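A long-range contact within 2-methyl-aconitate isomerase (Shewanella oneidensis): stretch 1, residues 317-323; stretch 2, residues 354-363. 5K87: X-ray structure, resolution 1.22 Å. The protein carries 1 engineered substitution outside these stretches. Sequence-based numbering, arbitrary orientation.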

# COMPACT_ATOMS: atom_id res chain seq x y z
N LYS A 317 -14.06 -5.65 -3.26
CA LYS A 317 -14.10 -4.28 -2.77
C LYS A 317 -14.45 -3.34 -3.90
O LYS A 317 -14.09 -3.60 -5.04
N LEU A 318 -15.13 -2.25 -3.59
CA LEU A 318 -15.31 -1.19 -4.57
C LEU A 318 -13.94 -0.66 -5.00
O LEU A 318 -13.11 -0.29 -4.16
N HIS A 319 -13.71 -0.64 -6.30
CA HIS A 319 -12.45 -0.19 -6.88
C HIS A 319 -12.31 1.32 -6.76
O HIS A 319 -13.28 2.06 -6.91
N HIS A 320 -11.08 1.78 -6.52
CA HIS A 320 -10.83 3.18 -6.24
C HIS A 320 -11.02 4.08 -7.46
O HIS A 320 -11.21 5.29 -7.33
N ALA A 321 -10.96 3.49 -8.65
CA ALA A 321 -11.09 4.25 -9.89
C ALA A 321 -11.88 3.38 -10.86
O ALA A 321 -13.05 3.10 -10.62
N MET A 322 -11.25 2.91 -11.94
CA MET A 322 -11.87 1.86 -12.75
C MET A 322 -10.81 0.93 -13.32
O MET A 322 -9.75 1.39 -13.80
N MET A 323 -11.06 -0.37 -13.25
CA MET A 323 -10.19 -1.33 -13.90
C MET A 323 -10.18 -1.06 -15.41
O MET A 323 -11.23 -0.75 -16.00
N ARG A 354 -17.69 9.01 -21.83
CA ARG A 354 -16.91 9.38 -20.67
C ARG A 354 -17.75 9.01 -19.47
O ARG A 354 -18.88 9.49 -19.33
N PHE A 355 -17.22 8.16 -18.60
CA PHE A 355 -17.97 7.78 -17.43
C PHE A 355 -17.31 8.30 -16.16
O PHE A 355 -16.09 8.51 -16.11
N GLY A 356 -18.13 8.51 -15.14
CA GLY A 356 -17.64 8.93 -13.85
C GLY A 356 -17.47 7.75 -12.90
O GLY A 356 -18.41 7.00 -12.66
N HIS A 357 -16.26 7.62 -12.37
CA HIS A 357 -15.91 6.61 -11.39
C HIS A 357 -15.49 7.33 -10.09
O HIS A 357 -15.52 8.56 -10.03
N PRO A 358 -15.14 6.59 -9.02
CA PRO A 358 -14.89 7.31 -7.76
C PRO A 358 -13.78 8.35 -7.81
O PRO A 358 -13.85 9.32 -7.05
N SER A 359 -12.79 8.19 -8.68
CA SER A 359 -11.67 9.12 -8.73
C SER A 359 -11.80 10.22 -9.78
O SER A 359 -10.89 11.04 -9.91
N GLY A 360 -12.90 10.25 -10.51
CA GLY A 360 -13.06 11.22 -11.59
C GLY A 360 -13.64 10.58 -12.82
O GLY A 360 -14.59 9.79 -12.73
N THR A 361 -13.10 10.90 -13.99
CA THR A 361 -13.71 10.42 -15.22
C THR A 361 -12.72 9.66 -16.10
O THR A 361 -11.51 9.77 -15.92
N LEU A 362 -13.26 8.88 -17.03
CA LEU A 362 -12.45 8.13 -17.97
C LEU A 362 -13.22 8.04 -19.28
O LEU A 362 -14.40 7.65 -19.28
N ARG A 363 -12.59 8.42 -20.38
CA ARG A 363 -13.19 8.32 -21.70
C ARG A 363 -12.70 7.07 -22.41
O ARG A 363 -11.49 6.81 -22.51

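A mostly buried loop packs against the tip and one side of a tight β-hairpin, in a contact of apolar side chains and loop backbone, pinned by a single direct hydrogen bond and one bridging water. The hairpin is built from strands 354-357 and 360-363, joined by a type I turn from H357 to G360, with backbone hydrogen bonds between F355 and L362 in both directions. G360 closes the turn at phi 136° and psi -136°, where a CB would be jammed against the carbonyl oxygen of S359, so the backbone itself calls for glycine.

The polar anchor lies where the backbones come nearest, with the CA of A321 5.0 Å from the CA of S359. S359, in the m rotamer and with its CB toward the loop, donates from OG to the carbonyl O of H320 at 2.7 Å. A short side chain thus reaches across to a loop carbonyl. The CB of H320 points away, yet its p rotamer (chi1 73°) leaves the ring close enough to share water 1 with the serine: the water lies 2.7 Å from H320 ND1 and donates to S359 OG at 2.8 Å. The bridge spans a direct separation of 4.2 Å between H320 ND1 and S359 OG.

P358 fills the next position with a compact, already constrained ring. Its CG lies 4.3 Å from L318 CD2, a leucine with chi1 t and chi2 p, and 3.7 Å from the carbonyl O of H319, while its CB is 3.5 Å from H320 O. The ring therefore packs on loop backbone as much as on side chain.

M322 loses the most surface to this contact. With CB toward the hairpin and chi angles t, p, p, it places CG 3.7 Å from F355 CE1 and CB 4.4 Å from L362 CD1, reaching both paired strands, and its CE comes within 4.2 Å of H357 CB. F355 adopts p and L362 adopts t, t, both pointing toward the loop.

H357, also p, begins the turn and, with its CB toward the loop, offers one side of its ring to A321 and M322. The CB of A321 is 3.8 Å from H357 CE1, and the backbone N of M322 sits over one face of the imidazole. The ring is held by its own turn, since S359 N donates to H357 ND1 at 3.1 Å. The loop uses a similar device, A321 N donating to H319 ND1 at 2.9 Å. The rule to read is that each partner carries a local side-chain-to-backbone hydrogen bond, while M322, P358 and the side chains around them make the packing and one serine supplies the direct polar link.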

# COMPACT_ATOMS: atom_id res chain seq x y z
CB LYS A 317 -12.73 -3.88 -2.21
CG LYS A 317 -12.32 -4.62 -0.95
CD LYS A 317 -13.12 -4.13 0.25
CE LYS A 317 -12.84 -4.99 1.47
NZ LYS A 317 -11.40 -4.95 1.86
CB LEU A 318 -16.15 -0.04 -4.00
CG LEU A 318 -16.56 0.98 -5.06
CD1 LEU A 318 -17.69 0.41 -5.91
CD2 LEU A 318 -16.97 2.30 -4.44
CB HIS A 319 -12.40 -0.64 -8.34
CG HIS A 319 -11.05 -0.49 -8.97
ND1 HIS A 319 -10.62 0.70 -9.53
CD2 HIS A 319 -10.05 -1.38 -9.18
CE1 HIS A 319 -9.42 0.54 -10.03
NE2 HIS A 319 -9.04 -0.72 -9.82
CB HIS A 320 -9.43 3.37 -5.65
CG HIS A 320 -8.32 3.20 -6.64
ND1 HIS A 320 -7.55 4.26 -7.06
CD2 HIS A 320 -7.85 2.11 -7.30
CE1 HIS A 320 -6.64 3.83 -7.93
NE2 HIS A 320 -6.81 2.53 -8.09
CB ALA A 321 -9.73 4.65 -10.42
CB MET A 322 -12.74 2.44 -13.88
CG MET A 322 -13.55 1.39 -14.64
SD MET A 322 -14.63 0.39 -13.59
CE MET A 322 -15.66 1.67 -12.88
CB MET A 323 -10.66 -2.76 -13.63
CG MET A 323 -10.71 -3.14 -12.16
SD MET A 323 -12.30 -2.79 -11.37
CE MET A 323 -13.32 -4.12 -12.02
CB ARG A 354 -16.60 10.88 -20.67
CG ARG A 354 -15.68 11.29 -19.53
CD ARG A 354 -15.28 12.75 -19.61
NE ARG A 354 -14.31 13.00 -20.67
CZ ARG A 354 -13.01 12.76 -20.56
NH1 ARG A 354 -12.51 12.27 -19.43
NH2 ARG A 354 -12.19 13.02 -21.58
CB PHE A 355 -18.20 6.26 -17.37
CG PHE A 355 -16.93 5.45 -17.28
CD1 PHE A 355 -16.36 5.15 -16.05
CD2 PHE A 355 -16.31 4.98 -18.42
CE1 PHE A 355 -15.19 4.39 -15.96
CE2 PHE A 355 -15.14 4.23 -18.34
CZ PHE A 355 -14.58 3.93 -17.11
CB HIS A 357 -14.81 5.69 -11.95
CG HIS A 357 -13.57 6.39 -12.39
ND1 HIS A 357 -12.65 6.92 -11.51
CD2 HIS A 357 -13.09 6.63 -13.64
CE1 HIS A 357 -11.66 7.46 -12.20
NE2 HIS A 357 -11.90 7.29 -13.49
CB PRO A 358 -14.56 6.18 -6.78
CG PRO A 358 -15.39 5.06 -7.28
CD PRO A 358 -15.25 5.14 -8.78
CB SER A 359 -10.35 8.36 -8.96
OG SER A 359 -9.98 7.62 -7.81
CB THR A 361 -14.34 11.57 -16.04
OG1 THR A 361 -13.31 12.34 -16.66
CG2 THR A 361 -15.17 12.48 -15.14
CB LEU A 362 -12.16 6.72 -17.42
CG LEU A 362 -11.08 5.84 -18.05
CD1 LEU A 362 -10.69 4.75 -17.05
CD2 LEU A 362 -11.52 5.21 -19.36
CB ARG A 363 -12.83 9.55 -22.55
CG ARG A 363 -13.49 9.55 -23.92
CD ARG A 363 -13.01 10.71 -24.77
NE ARG A 363 -13.78 10.86 -26.00
CZ ARG A 363 -13.53 10.21 -27.13
NH1 ARG A 363 -14.29 10.42 -28.20
NH2 ARG A 363 -12.52 9.36 -27.19
O HOH W 1 -7.78 6.85 -6.32